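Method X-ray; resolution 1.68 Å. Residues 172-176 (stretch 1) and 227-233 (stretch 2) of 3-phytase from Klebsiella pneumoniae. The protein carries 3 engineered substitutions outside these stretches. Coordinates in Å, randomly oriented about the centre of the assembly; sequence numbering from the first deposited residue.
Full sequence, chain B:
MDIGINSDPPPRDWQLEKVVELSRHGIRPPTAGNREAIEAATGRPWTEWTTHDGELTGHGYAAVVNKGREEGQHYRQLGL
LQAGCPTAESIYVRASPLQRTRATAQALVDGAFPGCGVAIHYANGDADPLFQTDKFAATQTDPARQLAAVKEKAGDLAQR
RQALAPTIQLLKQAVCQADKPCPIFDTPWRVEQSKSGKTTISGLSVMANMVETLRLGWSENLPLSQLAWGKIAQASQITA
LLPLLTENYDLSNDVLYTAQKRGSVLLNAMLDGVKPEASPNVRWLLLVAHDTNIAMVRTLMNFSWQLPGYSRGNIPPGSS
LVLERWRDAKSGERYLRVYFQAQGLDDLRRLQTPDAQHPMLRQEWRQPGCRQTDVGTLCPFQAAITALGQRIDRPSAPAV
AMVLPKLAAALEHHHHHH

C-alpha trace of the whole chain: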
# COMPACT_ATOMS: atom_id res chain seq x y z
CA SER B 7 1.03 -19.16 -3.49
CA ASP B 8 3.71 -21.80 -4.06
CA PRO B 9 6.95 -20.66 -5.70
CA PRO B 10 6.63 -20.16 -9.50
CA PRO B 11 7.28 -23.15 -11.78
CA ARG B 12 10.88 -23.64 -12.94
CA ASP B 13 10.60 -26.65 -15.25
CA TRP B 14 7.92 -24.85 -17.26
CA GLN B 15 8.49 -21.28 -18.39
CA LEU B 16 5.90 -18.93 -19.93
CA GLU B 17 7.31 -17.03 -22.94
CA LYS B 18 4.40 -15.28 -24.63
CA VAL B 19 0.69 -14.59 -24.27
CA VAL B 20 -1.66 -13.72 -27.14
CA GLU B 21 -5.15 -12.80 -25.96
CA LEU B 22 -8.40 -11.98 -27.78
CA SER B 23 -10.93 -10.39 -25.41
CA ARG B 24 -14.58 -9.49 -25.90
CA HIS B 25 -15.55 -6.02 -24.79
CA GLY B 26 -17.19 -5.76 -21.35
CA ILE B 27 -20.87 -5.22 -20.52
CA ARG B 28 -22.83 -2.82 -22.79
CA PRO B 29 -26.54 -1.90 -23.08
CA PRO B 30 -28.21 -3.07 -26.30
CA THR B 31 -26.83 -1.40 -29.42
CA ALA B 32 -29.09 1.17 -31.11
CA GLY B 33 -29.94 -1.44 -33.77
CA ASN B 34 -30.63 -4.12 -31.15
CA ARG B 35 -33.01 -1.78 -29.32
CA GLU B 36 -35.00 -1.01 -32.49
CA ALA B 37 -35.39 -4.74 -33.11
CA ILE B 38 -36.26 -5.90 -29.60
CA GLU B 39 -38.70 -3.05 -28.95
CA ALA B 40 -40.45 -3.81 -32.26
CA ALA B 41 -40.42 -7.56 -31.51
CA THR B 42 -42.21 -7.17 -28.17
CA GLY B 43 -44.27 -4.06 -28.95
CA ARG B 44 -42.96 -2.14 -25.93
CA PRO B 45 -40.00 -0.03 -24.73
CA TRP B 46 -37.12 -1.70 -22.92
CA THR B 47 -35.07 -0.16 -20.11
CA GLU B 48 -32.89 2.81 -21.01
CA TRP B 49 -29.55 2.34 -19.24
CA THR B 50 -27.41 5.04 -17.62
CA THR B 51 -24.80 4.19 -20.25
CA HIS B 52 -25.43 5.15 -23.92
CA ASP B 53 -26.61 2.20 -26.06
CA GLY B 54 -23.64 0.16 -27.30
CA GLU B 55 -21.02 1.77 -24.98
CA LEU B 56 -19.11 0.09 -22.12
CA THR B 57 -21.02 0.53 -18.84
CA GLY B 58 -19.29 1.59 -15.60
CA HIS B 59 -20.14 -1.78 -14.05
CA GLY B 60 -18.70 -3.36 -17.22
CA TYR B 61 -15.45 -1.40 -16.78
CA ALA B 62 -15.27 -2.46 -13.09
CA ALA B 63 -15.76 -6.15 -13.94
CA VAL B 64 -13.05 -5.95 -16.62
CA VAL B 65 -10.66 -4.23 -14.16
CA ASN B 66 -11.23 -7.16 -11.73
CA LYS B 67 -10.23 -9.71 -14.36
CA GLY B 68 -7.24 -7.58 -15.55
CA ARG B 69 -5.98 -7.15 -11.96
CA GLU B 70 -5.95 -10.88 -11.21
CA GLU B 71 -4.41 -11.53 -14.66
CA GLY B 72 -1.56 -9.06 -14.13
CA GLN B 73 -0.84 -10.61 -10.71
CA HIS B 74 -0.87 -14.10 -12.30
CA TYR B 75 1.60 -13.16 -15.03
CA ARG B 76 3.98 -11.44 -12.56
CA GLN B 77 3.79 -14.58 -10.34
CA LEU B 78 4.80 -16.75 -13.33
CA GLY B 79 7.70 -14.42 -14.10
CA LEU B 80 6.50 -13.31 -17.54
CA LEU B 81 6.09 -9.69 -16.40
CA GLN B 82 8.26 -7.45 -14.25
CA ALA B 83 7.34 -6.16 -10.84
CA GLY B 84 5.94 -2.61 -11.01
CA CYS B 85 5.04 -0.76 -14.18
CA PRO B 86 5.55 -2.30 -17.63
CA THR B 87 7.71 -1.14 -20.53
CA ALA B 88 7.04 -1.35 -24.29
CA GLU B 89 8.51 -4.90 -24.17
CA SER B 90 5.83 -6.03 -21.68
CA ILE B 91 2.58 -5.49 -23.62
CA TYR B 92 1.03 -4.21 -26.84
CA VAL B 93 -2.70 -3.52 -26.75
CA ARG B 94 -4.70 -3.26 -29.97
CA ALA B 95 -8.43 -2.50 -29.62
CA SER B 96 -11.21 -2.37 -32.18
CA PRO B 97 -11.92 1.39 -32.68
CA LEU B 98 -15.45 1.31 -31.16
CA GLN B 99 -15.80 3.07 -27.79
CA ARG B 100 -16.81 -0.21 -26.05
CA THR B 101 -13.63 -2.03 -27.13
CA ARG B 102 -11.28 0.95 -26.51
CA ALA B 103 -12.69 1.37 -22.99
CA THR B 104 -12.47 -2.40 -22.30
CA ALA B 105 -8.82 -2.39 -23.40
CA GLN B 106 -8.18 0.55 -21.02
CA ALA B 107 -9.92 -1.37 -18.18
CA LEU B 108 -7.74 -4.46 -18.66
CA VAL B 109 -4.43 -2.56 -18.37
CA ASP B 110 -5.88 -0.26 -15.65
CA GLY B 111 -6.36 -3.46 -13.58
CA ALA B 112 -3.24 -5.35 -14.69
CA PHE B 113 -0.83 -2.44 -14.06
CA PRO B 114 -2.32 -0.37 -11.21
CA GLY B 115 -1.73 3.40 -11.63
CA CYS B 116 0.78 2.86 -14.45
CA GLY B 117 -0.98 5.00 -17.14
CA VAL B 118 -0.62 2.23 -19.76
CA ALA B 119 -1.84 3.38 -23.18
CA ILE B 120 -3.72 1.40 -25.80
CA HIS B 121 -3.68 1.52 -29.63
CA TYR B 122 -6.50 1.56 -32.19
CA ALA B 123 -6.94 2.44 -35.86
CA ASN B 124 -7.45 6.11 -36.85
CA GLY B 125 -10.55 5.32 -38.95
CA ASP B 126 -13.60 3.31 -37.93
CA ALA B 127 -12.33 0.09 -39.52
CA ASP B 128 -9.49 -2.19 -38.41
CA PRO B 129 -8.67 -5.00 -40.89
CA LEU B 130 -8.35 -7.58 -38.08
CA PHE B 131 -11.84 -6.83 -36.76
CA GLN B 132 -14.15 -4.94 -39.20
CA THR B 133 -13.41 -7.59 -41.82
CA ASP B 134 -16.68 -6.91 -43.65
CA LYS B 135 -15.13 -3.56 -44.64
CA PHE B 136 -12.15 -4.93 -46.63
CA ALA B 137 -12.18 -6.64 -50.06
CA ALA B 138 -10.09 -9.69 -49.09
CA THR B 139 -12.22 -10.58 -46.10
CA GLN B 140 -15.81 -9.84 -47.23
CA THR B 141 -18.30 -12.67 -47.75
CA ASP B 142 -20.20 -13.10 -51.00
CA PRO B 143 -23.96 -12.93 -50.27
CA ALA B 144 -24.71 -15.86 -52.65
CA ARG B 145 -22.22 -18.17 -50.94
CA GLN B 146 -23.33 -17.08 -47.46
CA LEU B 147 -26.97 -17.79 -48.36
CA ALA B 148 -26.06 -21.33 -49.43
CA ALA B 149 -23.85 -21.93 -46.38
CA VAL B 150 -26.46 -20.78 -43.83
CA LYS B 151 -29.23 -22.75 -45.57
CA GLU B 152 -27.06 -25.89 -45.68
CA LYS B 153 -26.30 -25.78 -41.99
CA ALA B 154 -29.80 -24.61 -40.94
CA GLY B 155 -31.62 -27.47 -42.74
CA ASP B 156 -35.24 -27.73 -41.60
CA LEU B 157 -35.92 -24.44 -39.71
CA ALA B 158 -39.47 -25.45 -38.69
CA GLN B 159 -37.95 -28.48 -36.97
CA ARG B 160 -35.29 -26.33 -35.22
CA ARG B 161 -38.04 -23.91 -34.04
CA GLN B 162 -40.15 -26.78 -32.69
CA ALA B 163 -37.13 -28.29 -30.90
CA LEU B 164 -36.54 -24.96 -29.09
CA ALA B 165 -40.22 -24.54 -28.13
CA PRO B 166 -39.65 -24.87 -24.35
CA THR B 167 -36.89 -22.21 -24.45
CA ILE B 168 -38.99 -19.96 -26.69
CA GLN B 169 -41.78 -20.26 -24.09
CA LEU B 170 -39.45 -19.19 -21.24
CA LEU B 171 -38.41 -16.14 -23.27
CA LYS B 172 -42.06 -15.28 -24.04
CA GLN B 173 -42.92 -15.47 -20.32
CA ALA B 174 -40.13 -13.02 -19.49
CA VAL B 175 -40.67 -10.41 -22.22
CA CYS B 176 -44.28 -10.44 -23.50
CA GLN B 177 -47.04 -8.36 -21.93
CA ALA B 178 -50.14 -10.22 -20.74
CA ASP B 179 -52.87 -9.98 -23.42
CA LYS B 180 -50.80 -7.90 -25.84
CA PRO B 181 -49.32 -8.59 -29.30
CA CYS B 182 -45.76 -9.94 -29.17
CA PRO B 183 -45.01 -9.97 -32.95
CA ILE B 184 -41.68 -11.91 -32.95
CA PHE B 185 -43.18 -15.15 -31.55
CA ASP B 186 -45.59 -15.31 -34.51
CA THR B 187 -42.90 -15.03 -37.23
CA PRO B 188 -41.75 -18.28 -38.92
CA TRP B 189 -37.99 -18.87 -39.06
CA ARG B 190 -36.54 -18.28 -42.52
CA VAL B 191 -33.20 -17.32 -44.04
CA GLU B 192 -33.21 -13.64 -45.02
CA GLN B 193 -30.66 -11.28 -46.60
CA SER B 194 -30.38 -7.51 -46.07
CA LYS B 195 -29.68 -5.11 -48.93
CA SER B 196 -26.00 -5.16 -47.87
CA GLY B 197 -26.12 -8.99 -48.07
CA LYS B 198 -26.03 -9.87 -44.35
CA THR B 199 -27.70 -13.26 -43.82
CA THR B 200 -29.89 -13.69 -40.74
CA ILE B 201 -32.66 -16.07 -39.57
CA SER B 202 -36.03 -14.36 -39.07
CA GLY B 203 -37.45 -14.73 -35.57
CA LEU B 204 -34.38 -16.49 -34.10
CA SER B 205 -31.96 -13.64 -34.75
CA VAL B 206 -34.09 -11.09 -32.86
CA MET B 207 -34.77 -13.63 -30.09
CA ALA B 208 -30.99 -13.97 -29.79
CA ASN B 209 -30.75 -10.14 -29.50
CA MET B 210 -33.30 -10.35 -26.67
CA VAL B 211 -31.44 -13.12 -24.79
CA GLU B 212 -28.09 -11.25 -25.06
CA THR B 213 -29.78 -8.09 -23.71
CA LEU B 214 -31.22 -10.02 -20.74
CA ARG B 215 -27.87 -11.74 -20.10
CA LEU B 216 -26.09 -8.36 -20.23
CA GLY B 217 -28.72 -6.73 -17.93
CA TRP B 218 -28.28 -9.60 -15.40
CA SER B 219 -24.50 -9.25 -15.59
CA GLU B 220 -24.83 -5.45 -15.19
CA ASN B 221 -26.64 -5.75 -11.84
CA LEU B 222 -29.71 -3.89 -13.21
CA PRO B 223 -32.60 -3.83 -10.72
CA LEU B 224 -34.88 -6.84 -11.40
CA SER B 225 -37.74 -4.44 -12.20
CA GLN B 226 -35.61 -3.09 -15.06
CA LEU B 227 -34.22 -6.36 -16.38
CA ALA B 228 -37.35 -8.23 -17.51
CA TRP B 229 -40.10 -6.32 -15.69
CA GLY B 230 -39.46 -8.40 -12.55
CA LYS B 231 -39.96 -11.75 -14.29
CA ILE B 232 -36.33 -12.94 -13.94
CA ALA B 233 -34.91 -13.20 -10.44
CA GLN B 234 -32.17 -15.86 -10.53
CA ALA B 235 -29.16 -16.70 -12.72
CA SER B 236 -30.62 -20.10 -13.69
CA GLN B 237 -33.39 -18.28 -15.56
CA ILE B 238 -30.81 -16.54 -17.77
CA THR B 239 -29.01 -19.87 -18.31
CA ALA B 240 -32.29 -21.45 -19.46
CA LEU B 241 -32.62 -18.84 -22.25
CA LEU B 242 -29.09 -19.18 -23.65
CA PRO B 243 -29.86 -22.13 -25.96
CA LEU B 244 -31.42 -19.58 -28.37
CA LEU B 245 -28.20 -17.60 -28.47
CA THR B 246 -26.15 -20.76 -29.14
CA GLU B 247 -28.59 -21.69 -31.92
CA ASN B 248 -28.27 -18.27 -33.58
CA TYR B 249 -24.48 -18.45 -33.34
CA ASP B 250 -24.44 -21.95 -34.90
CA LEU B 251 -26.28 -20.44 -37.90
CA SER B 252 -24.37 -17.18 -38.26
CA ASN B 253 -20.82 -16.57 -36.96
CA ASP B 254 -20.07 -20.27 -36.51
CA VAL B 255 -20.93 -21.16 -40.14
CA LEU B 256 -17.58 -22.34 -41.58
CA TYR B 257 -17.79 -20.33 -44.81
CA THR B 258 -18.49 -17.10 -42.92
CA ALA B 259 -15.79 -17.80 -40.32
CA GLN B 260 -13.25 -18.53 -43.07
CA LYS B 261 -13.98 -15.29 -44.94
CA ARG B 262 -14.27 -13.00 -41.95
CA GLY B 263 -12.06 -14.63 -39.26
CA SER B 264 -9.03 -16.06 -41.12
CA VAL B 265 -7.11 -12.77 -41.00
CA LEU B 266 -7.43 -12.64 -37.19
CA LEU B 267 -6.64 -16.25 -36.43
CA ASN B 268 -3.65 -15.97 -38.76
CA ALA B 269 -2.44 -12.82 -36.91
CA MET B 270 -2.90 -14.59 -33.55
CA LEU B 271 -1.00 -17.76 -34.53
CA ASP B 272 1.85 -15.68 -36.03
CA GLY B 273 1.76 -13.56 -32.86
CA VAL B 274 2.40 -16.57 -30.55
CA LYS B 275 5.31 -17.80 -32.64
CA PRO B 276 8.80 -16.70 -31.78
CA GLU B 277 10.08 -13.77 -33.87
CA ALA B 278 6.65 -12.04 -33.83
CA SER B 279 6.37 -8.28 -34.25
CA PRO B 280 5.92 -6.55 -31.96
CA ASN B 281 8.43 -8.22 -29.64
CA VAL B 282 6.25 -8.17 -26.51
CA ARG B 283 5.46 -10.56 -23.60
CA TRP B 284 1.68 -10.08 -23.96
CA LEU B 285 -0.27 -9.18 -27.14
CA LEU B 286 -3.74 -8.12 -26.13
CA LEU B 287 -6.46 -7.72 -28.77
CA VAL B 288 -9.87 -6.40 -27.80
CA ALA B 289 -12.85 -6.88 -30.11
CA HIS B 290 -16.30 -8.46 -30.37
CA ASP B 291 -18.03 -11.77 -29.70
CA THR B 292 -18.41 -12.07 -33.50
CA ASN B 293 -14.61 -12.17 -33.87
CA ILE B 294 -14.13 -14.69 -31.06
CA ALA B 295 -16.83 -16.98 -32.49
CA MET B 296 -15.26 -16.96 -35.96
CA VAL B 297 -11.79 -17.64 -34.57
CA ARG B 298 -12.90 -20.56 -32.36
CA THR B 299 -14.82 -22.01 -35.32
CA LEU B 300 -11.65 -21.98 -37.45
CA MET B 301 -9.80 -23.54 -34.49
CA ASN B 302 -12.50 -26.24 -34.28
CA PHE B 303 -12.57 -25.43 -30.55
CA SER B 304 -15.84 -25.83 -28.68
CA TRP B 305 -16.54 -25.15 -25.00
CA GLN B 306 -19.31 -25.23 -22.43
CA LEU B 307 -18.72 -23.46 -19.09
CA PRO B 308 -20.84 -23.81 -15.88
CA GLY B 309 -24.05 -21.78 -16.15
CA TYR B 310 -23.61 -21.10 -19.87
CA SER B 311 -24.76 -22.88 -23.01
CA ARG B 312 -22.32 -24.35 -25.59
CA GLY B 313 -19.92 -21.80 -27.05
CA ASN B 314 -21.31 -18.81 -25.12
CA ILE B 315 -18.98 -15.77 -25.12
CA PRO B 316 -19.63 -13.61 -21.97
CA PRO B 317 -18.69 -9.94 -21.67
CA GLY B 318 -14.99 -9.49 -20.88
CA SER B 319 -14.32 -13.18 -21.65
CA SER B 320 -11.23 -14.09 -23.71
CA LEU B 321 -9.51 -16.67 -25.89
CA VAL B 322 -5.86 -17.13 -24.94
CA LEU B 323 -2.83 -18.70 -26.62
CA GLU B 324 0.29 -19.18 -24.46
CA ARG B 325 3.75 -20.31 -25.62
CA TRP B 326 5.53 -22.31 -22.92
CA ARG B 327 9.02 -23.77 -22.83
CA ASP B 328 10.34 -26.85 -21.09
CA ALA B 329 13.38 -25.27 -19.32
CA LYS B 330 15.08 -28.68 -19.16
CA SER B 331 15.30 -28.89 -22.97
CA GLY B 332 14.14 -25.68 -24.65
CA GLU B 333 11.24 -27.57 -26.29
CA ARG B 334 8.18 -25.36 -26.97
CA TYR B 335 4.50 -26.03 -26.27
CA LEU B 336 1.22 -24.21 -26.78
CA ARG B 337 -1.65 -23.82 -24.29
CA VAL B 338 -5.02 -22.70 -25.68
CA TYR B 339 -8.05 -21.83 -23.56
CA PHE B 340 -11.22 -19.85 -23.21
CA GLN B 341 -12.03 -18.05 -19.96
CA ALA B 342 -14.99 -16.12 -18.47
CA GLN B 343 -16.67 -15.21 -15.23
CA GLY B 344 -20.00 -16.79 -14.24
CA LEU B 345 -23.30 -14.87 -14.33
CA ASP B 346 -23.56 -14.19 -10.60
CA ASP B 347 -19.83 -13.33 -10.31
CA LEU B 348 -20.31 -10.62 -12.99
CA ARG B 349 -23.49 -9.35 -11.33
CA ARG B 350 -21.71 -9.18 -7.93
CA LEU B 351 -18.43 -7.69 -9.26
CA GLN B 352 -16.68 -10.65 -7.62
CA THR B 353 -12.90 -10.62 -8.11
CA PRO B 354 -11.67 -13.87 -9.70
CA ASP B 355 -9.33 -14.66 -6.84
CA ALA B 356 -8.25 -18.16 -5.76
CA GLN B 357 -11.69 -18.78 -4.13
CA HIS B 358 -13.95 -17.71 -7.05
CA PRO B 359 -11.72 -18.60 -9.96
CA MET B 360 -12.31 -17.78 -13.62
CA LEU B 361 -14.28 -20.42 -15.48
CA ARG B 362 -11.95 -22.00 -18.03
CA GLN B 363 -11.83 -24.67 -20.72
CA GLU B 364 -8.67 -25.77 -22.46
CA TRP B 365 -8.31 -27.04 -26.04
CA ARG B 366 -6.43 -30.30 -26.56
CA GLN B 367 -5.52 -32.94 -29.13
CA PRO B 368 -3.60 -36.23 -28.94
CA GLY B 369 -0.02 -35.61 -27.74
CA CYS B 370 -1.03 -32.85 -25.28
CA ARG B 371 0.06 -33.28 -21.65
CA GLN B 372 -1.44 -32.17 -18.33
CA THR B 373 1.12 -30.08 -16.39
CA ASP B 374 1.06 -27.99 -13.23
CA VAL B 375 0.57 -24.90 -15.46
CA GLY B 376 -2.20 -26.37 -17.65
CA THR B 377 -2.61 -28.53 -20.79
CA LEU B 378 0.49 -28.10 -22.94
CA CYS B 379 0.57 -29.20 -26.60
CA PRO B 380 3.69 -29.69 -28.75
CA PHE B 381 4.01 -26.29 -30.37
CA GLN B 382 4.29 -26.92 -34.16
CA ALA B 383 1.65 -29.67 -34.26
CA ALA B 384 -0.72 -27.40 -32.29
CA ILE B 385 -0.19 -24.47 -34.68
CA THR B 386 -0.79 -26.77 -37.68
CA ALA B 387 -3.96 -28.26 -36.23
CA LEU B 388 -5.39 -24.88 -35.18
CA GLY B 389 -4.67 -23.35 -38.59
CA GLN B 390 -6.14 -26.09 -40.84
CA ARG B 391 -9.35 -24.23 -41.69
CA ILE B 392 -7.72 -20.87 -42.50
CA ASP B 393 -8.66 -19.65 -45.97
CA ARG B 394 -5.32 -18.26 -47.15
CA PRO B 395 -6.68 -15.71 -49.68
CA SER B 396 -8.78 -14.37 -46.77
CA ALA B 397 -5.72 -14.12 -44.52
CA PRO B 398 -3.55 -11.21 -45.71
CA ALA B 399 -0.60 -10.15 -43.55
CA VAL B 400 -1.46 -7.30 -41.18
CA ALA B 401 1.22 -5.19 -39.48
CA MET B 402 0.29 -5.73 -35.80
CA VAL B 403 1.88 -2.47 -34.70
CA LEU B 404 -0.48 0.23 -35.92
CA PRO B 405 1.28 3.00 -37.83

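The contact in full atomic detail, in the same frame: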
# COMPACT_ATOMS: atom_id res chain seq x y z
N LYS B 172 -40.75 -15.94 -23.92
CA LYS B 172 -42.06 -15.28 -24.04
C LYS B 172 -42.58 -14.85 -22.68
O LYS B 172 -43.02 -13.70 -22.51
CB LYS B 172 -43.08 -16.20 -24.73
CG LYS B 172 -44.29 -15.46 -25.26
CD LYS B 172 -45.25 -16.41 -25.97
CE LYS B 172 -46.35 -15.64 -26.70
NZ LYS B 172 -46.99 -16.48 -27.77
N GLN B 173 -42.51 -15.76 -21.71
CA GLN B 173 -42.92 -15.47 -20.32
C GLN B 173 -42.21 -14.26 -19.72
O GLN B 173 -42.81 -13.50 -18.94
CB GLN B 173 -42.65 -16.68 -19.43
CG GLN B 173 -43.61 -17.84 -19.62
CD GLN B 173 -43.14 -19.11 -18.91
OE1 GLN B 173 -43.61 -20.20 -19.22
NE2 GLN B 173 -42.23 -18.96 -17.95
N ALA B 174 -40.94 -14.09 -20.06
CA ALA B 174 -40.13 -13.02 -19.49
C ALA B 174 -40.41 -11.66 -20.14
O ALA B 174 -40.40 -10.64 -19.45
CB ALA B 174 -38.62 -13.36 -19.61
N VAL B 175 -40.68 -11.66 -21.44
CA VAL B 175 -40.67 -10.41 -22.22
C VAL B 175 -42.01 -9.92 -22.81
O VAL B 175 -42.14 -8.75 -23.19
CB VAL B 175 -39.57 -10.41 -23.34
CG1 VAL B 175 -38.20 -10.84 -22.78
CG2 VAL B 175 -39.97 -11.30 -24.53
N CYS B 176 -42.99 -10.81 -22.89
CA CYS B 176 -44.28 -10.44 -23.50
C CYS B 176 -45.27 -9.96 -22.46
O CYS B 176 -45.38 -10.54 -21.38
CB CYS B 176 -44.85 -11.60 -24.31
SG CYS B 176 -43.78 -12.03 -25.72
N LEU B 227 -34.84 -5.32 -15.57
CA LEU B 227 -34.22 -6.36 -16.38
C LEU B 227 -35.28 -6.96 -17.31
O LEU B 227 -35.23 -6.76 -18.53
CB LEU B 227 -33.54 -7.43 -15.50
CG LEU B 227 -33.07 -8.71 -16.21
CD1 LEU B 227 -32.05 -8.36 -17.30
CD2 LEU B 227 -32.50 -9.71 -15.22
N ALA B 228 -36.24 -7.67 -16.73
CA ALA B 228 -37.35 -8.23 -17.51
C ALA B 228 -38.63 -7.98 -16.72
O ALA B 228 -39.38 -8.92 -16.43
CB ALA B 228 -37.15 -9.73 -17.74
N TRP B 229 -38.87 -6.72 -16.37
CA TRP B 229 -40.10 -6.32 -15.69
C TRP B 229 -40.40 -7.19 -14.46
O TRP B 229 -41.55 -7.50 -14.16
CB TRP B 229 -41.28 -6.33 -16.69
CG TRP B 229 -41.01 -5.41 -17.86
CD1 TRP B 229 -41.29 -4.07 -17.93
CD2 TRP B 229 -40.39 -5.75 -19.11
NE1 TRP B 229 -40.89 -3.57 -19.14
CE2 TRP B 229 -40.33 -4.57 -19.88
CE3 TRP B 229 -39.88 -6.94 -19.66
CZ2 TRP B 229 -39.79 -4.55 -21.17
CZ3 TRP B 229 -39.33 -6.91 -20.93
CH2 TRP B 229 -39.28 -5.72 -21.67
N GLY B 230 -39.34 -7.58 -13.75
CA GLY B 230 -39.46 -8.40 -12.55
C GLY B 230 -39.65 -9.89 -12.76
O GLY B 230 -39.74 -10.63 -11.80
N LYS B 231 -39.67 -10.35 -14.01
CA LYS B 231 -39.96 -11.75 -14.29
C LYS B 231 -38.76 -12.70 -14.12
O LYS B 231 -38.94 -13.93 -14.04
CB LYS B 231 -40.57 -11.90 -15.70
CG LYS B 231 -41.84 -11.07 -15.98
CD LYS B 231 -43.02 -11.55 -15.17
CE LYS B 231 -44.34 -11.03 -15.73
NZ LYS B 231 -45.46 -11.26 -14.76
N ILE B 232 -37.55 -12.14 -14.11
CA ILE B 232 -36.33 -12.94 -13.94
C ILE B 232 -35.63 -12.53 -12.65
O ILE B 232 -35.27 -11.37 -12.48
CB ILE B 232 -35.36 -12.83 -15.14
CG1 ILE B 232 -36.00 -13.47 -16.40
CG2 ILE B 232 -34.01 -13.50 -14.81
CD1 ILE B 232 -35.22 -13.28 -17.69
N ALA B 233 -35.45 -13.50 -11.76
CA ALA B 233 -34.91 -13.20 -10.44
C ALA B 233 -33.70 -14.04 -10.02
O ALA B 233 -33.10 -13.79 -8.98
CB ALA B 233 -36.02 -13.32 -9.42

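Stretch 2 meets the last turn of a helix through a tight turn, and no hydrogen bond joins the two. L227 makes no contact. A228 directs its CA-to-CB bond toward the helix, and its CB lies 4.3 Å from A174 CB, an apolar contact between two small side chains. Its carbonyl is engaged within its own stretch: K231 N donates to A228 O at 2.8 Å, closing the type I' turn from A228 to K231. A174 O comes within 3.6 Å of A228 O, but two carbonyl oxygens have no proton to share, so this is proximity alone.

W229, at phi/psi 51/37, also directs its CA-to-CB bond toward the helix. A174 O sits at the edge of its ring, near the ring plane, 3.7 Å from W229 CE3, while V175 CB packs 4.3 Å from W229 CZ3. G230 touches nothing across the interface; its phi of 80° favours glycine by itself.

K231 CA is 5.4 Å from A174 CA, the closest CA pair across the stretches. Its CA-to-CB bond points toward the helix and K231 CG reaches 3.8 Å from A174 O, yet the side-chain end leads away, so methylenes rather than the amine make the contact. The CA-to-CB bond of I232 runs sideways, but its side-chain end comes nearer, with I232 CD1 3.9 Å from A174 CB. A174 is thus the hub, with 74 Å² covered.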